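Local coordinates for protein ribonucleoside-diphosphate reductase small chain 2 (Saccharomyces cerevisiae, PDB 1JK0) that serves as a small subunit of ribonucleotide reductase, required for folding of its partner small chain and for assembly with the large subunits in deoxyribonucleotide synthesis, at residues 14-17 with 18-22; 173-176 with 177-181. All coordinates share one frame; numbering follows the deposited sequence.

Interaction 1 (14-17 with 18-22); sequences ERHD and MKEAE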
loop_
_atom_site.group_PDB
_atom_site.type_symbol
_atom_site.label_atom_id
_atom_site.label_comp_id
_atom_site.label_asym_id
_atom_site.label_seq_id
_atom_site.Cartn_x
_atom_site.Cartn_y
_atom_site.Cartn_z
ATOM N N GLU B 14 -22.677 -17.898 -25.402
ATOM C CA GLU B 14 -22.539 -16.469 -25.104
ATOM C C GLU B 14 -21.411 -16.137 -24.131
ATOM O O GLU B 14 -20.800 -15.073 -24.227
ATOM C CB GLU B 14 -23.865 -15.885 -24.588
ATOM C CG GLU B 14 -24.612 -16.721 -23.557
ATOM C CD GLU B 14 -25.960 -16.103 -23.177
ATOM O OE1 GLU B 14 -25.969 -15.078 -22.459
ATOM O OE2 GLU B 14 -27.014 -16.634 -23.607
ATOM N N ARG B 15 -21.133 -17.036 -23.196
ATOM C CA ARG B 15 -20.047 -16.798 -22.260
ATOM C C ARG B 15 -18.745 -16.705 -23.055
ATOM O O ARG B 15 -17.833 -15.975 -22.682
ATOM C CB ARG B 15 -19.959 -17.927 -21.235
ATOM C CG ARG B 15 -18.830 -17.747 -20.233
ATOM C CD ARG B 15 -18.807 -18.856 -19.187
ATOM N NE ARG B 15 -19.997 -18.840 -18.336
ATOM C CZ ARG B 15 -20.183 -19.660 -17.305
ATOM N NH1 ARG B 15 -19.258 -20.561 -16.993
ATOM N NH2 ARG B 15 -21.296 -19.592 -16.584
ATOM N N HIS B 16 -18.666 -17.442 -24.159
ATOM C CA HIS B 16 -17.473 -17.418 -25.011
ATOM C C HIS B 16 -17.267 -16.033 -25.639
ATOM O O HIS B 16 -16.128 -15.595 -25.838
ATOM C CB HIS B 16 -17.584 -18.455 -26.137
ATOM C CG HIS B 16 -16.480 -18.371 -27.145
ATOM N ND1 HIS B 16 -15.196 -18.801 -26.883
ATOM C CD2 HIS B 16 -16.455 -17.857 -28.398
ATOM C CE1 HIS B 16 -14.428 -18.553 -27.930
ATOM N NE2 HIS B 16 -15.166 -17.981 -28.862
ATOM N N ASP B 17 -18.375 -15.362 -25.958
ATOM C CA ASP B 17 -18.337 -14.037 -26.565
ATOM C C ASP B 17 -17.903 -12.969 -25.565
ATOM O O ASP B 17 -17.105 -12.087 -25.893
ATOM C CB ASP B 17 -19.707 -13.679 -27.142
ATOM C CG ASP B 17 -20.085 -14.547 -28.335
ATOM O OD1 ASP B 17 -21.119 -14.258 -28.973
ATOM O OD2 ASP B 17 -19.353 -15.517 -28.638
ATOM N N MET B 18 -18.429 -13.050 -24.344
ATOM C CA MET B 18 -18.078 -12.101 -23.298
ATOM C C MET B 18 -16.569 -12.196 -23.049
ATOM O O MET B 18 -15.892 -11.189 -22.852
ATOM C CB MET B 18 -18.854 -12.424 -22.023
ATOM C CG MET B 18 -19.191 -11.203 -21.187
ATOM S SD MET B 18 -20.277 -11.529 -19.764
ATOM C CE MET B 18 -19.194 -11.137 -18.438
ATOM N N LYS B 19 -16.042 -13.416 -23.071
ATOM C CA LYS B 19 -14.614 -13.633 -22.867
ATOM C C LYS B 19 -13.801 -12.843 -23.902
ATOM O O LYS B 19 -12.731 -12.319 -23.595
ATOM C CB LYS B 19 -14.271 -15.123 -22.994
ATOM C CG LYS B 19 -14.982 -16.060 -22.013
ATOM C CD LYS B 19 -14.793 -17.528 -22.422
ATOM C CE LYS B 19 -15.512 -18.496 -21.481
ATOM N NZ LYS B 19 -14.859 -18.624 -20.142
ATOM N N GLU B 20 -14.300 -12.764 -25.131
ATOM C CA GLU B 20 -13.579 -12.043 -26.170
ATOM C C GLU B 20 -13.899 -10.563 -26.095
ATOM O O GLU B 20 -13.146 -9.724 -26.591
ATOM C CB GLU B 20 -13.966 -12.566 -27.548
ATOM C CG GLU B 20 -12.782 -12.824 -28.446
ATOM C CD GLU B 20 -11.929 -13.973 -27.936
ATOM O OE1 GLU B 20 -12.485 -15.082 -27.749
ATOM O OE2 GLU B 20 -10.710 -13.770 -27.726
ATOM N N ALA B 21 -15.032 -10.253 -25.476
ATOM C CA ALA B 21 -15.477 -8.879 -25.337
ATOM C C ALA B 21 -14.782 -8.160 -24.182
ATOM O O ALA B 21 -14.563 -6.953 -24.246
ATOM C CB ALA B 21 -16.994 -8.836 -25.148
ATOM N N GLU B 22 -14.429 -8.882 -23.126
ATOM C CA GLU B 22 -13.770 -8.237 -22.002
ATOM C C GLU B 22 -12.582 -7.376 -22.425
ATOM O O GLU B 22 -11.966 -6.722 -21.594
ATOM C CB GLU B 22 -13.304 -9.272 -20.979
ATOM C CG GLU B 22 -14.422 -10.045 -20.333
ATOM C CD GLU B 22 -13.969 -10.776 -19.086
ATOM O OE1 GLU B 22 -12.884 -11.397 -19.106
ATOM O OE2 GLU B 22 -14.708 -10.735 -18.084
#

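Interaction 2 (173-176 with 177-181); sequences SLYA and ERLVA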
loop_
_atom_site.group_PDB
_atom_site.type_symbol
_atom_site.label_atom_id
_atom_site.label_comp_id
_atom_site.label_asym_id
_atom_site.label_seq_id
_atom_site.Cartn_x
_atom_site.Cartn_y
_atom_site.Cartn_z
ATOM N N SER B 173 -13.813 -18.409 -15.794
ATOM C CA SER B 173 -14.669 -17.379 -15.204
ATOM C C SER B 173 -14.473 -16.027 -15.892
ATOM O O SER B 173 -13.421 -15.765 -16.474
ATOM C CB SER B 173 -14.359 -17.228 -13.714
ATOM O OG SER B 173 -13.014 -16.820 -13.516
ATOM N N LEU B 174 -15.489 -15.174 -15.819
ATOM C CA LEU B 174 -15.428 -13.842 -16.415
ATOM C C LEU B 174 -15.404 -12.770 -15.327
ATOM O O LEU B 174 -15.946 -12.970 -14.238
ATOM C CB LEU B 174 -16.631 -13.614 -17.319
ATOM C CG LEU B 174 -16.678 -14.413 -18.619
ATOM C CD1 LEU B 174 -18.020 -14.178 -19.309
ATOM C CD2 LEU B 174 -15.532 -13.996 -19.519
ATOM N N TYR B 175 -14.789 -11.631 -15.635
ATOM C CA TYR B 175 -14.664 -10.522 -14.691
ATOM C C TYR B 175 -15.985 -10.106 -14.059
ATOM O O TYR B 175 -16.087 -9.968 -12.834
ATOM C CB TYR B 175 -14.032 -9.316 -15.383
ATOM C CG TYR B 175 -13.847 -8.129 -14.469
ATOM C CD1 TYR B 175 -13.042 -8.220 -13.339
ATOM C CD2 TYR B 175 -14.494 -6.920 -14.720
ATOM C CE1 TYR B 175 -12.885 -7.143 -12.481
ATOM C CE2 TYR B 175 -14.341 -5.835 -13.870
ATOM C CZ TYR B 175 -13.534 -5.955 -12.751
ATOM O OH TYR B 175 -13.371 -4.888 -11.903
ATOM N N ALA B 176 -16.996 -9.899 -14.895
ATOM C CA ALA B 176 -18.297 -9.502 -14.390
ATOM C C ALA B 176 -18.771 -10.534 -13.382
ATOM O O ALA B 176 -19.300 -10.181 -12.334
ATOM C CB ALA B 176 -19.286 -9.385 -15.525
ATOM N N GLU B 177 -18.575 -11.811 -13.704
ATOM C CA GLU B 177 -18.978 -12.885 -12.811
ATOM C C GLU B 177 -18.241 -12.794 -11.480
ATOM O O GLU B 177 -18.873 -12.680 -10.419
ATOM C CB GLU B 177 -18.722 -14.241 -13.464
ATOM C CG GLU B 177 -19.765 -14.607 -14.508
ATOM C CD GLU B 177 -19.433 -15.881 -15.262
ATOM O OE1 GLU B 177 -20.229 -16.254 -16.150
ATOM O OE2 GLU B 177 -18.381 -16.498 -14.974
ATOM N N ARG B 178 -16.911 -12.833 -11.538
ATOM C CA ARG B 178 -16.090 -12.745 -10.334
ATOM C C ARG B 178 -16.526 -11.555 -9.487
ATOM O O ARG B 178 -16.438 -11.590 -8.263
ATOM C CB ARG B 178 -14.615 -12.577 -10.695
ATOM C CG ARG B 178 -14.064 -13.635 -11.628
ATOM C CD ARG B 178 -12.544 -13.675 -11.566
ATOM N NE ARG B 178 -11.879 -12.711 -12.442
ATOM C CZ ARG B 178 -11.764 -12.861 -13.754
ATOM N NH1 ARG B 178 -12.277 -13.931 -14.341
ATOM N NH2 ARG B 178 -11.114 -11.959 -14.477
ATOM N N LEU B 179 -16.986 -10.495 -10.137
ATOM C CA LEU B 179 -17.435 -9.324 -9.404
ATOM C C LEU B 179 -18.672 -9.675 -8.582
ATOM O O LEU B 179 -18.696 -9.468 -7.373
ATOM C CB LEU B 179 -17.741 -8.182 -10.378
ATOM C CG LEU B 179 -16.967 -6.869 -10.232
ATOM C CD1 LEU B 179 -15.559 -7.089 -9.710
ATOM C CD2 LEU B 179 -16.935 -6.204 -11.581
ATOM N N VAL B 180 -19.691 -10.229 -9.232
ATOM C CA VAL B 180 -20.920 -10.600 -8.528
ATOM C C VAL B 180 -20.621 -11.550 -7.355
ATOM O O VAL B 180 -21.163 -11.392 -6.260
ATOM C CB VAL B 180 -21.937 -11.257 -9.494
ATOM C CG1 VAL B 180 -23.220 -11.578 -8.751
ATOM C CG2 VAL B 180 -22.231 -10.317 -10.658
ATOM N N ALA B 181 -19.750 -12.528 -7.579
ATOM C CA ALA B 181 -19.380 -13.465 -6.521
ATOM C C ALA B 181 -18.724 -12.709 -5.375
ATOM O O ALA B 181 -19.070 -12.898 -4.205
ATOM C CB ALA B 181 -18.416 -14.510 -7.058
#

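Interaction 1 (14-17 with 18-22)
Asp17 O takes the amide of Ala21, 2.8 Å from Ala21 N, and a second, weak bond from Glu20 N at 3.0 Å. One turn back, Met18 N gives a fairly straight bond to Glu14 O (3.1 Å, 162° at the hydrogen), and Lys19 N does the same for Arg15 O at 3.1 Å. The bond from Glu20 N to His16 O is weak, at 3.4 Å, so Glu20 N is shared between two carbonyls. Apart from the i to i+3 branch to Asp17 O, these are the i to i+4 bonds of the short N-terminal helix 13-21, which sits on the surface of the all-helical, ferritin-like small subunit. Lys19 runs back along the helix: with CG beside its own backbone N (chi1 -59°), the chain passes over the Arg15 carbonyl, and Lys19 CE crosses Arg15 CG at 3.6 Å. The chain bends at its last bond, and the ammonium group forms a salt bridge with Asp172. The Arg15 guanidinium makes a long, weak ion pair with Asp172. His16 and Glu20 project side by side, ring and carboxylate planes 57° apart, with His16 CE1 4.0 Å from Glu20 OE1.

Interaction 2 (173-176 with 177-181)
Two oxygens of Ser173 converge on Arg178 NH1. Ser173 OG lies 3.1 Å from Arg178 NH1, tilted 17° out of the guanidinium plane, while Ser173 O, 3.0 Å from Arg178 NH1, sits in that plane but makes a weak, bent bond. The serine hydroxyl also bonds Asn170 O, and Arg178 NH2 is taken by Gln107. Bent at chi3 (-85°), the arginine folds back over the start of the helix, one guanidinium face against the backbone, with Tyr175 N 3.5 Å above its plane. Leu174 is the N-cap of helix 175-188, part of the helical bundle of the small-subunit fold; its own amide is taken by the Glu177 carboxylate, Leu174 N to Glu177 OE2 at 3.3 Å, met from above the carboxylate plane. Leu174 O accepts a nearly straight bond from Arg178 N (2.9 Å). Replacing Arg178 by an alanine would probably cost Ser173 OG and O their shared donor, leave Gln107 OE1 without its bond from this side chain, and uncover the Tyr175 backbone. Further along, Leu179 CD2 rests over one face of the Tyr175 ring, 3.5 Å from Tyr175 CE2. Tyr175 reaches it with its ring anti to the backbone N (chi1 -179°), and Leu230 of helix 207-232 touches both side chains.

How the interactions relate
Interactions 1 and 2 have centres about 12 Å apart, far along the chain from each other but in direct touch. The N-terminal helix of interaction 1 lies against the start of helix 175-188, and Leu174 of interaction 2 packs against Met18 and Lys19 of helix 13-21: Leu174 CD1 meets Met18 CB and Leu174 CD2 meets Lys19 CG, both at 3.3 Å. A probable hydrogen bond joins Glu22 OE2 to Tyr175 N at 2.6 Å, so a carboxylate just past the end of helix 13-21 engages an amide in the first turn of helix 175-188. Arg15 NE and Glu177 OE1, 3.4 Å apart, form a long, weak ion pair. Both contacts lie away from the predicted active-site residue Tyr131.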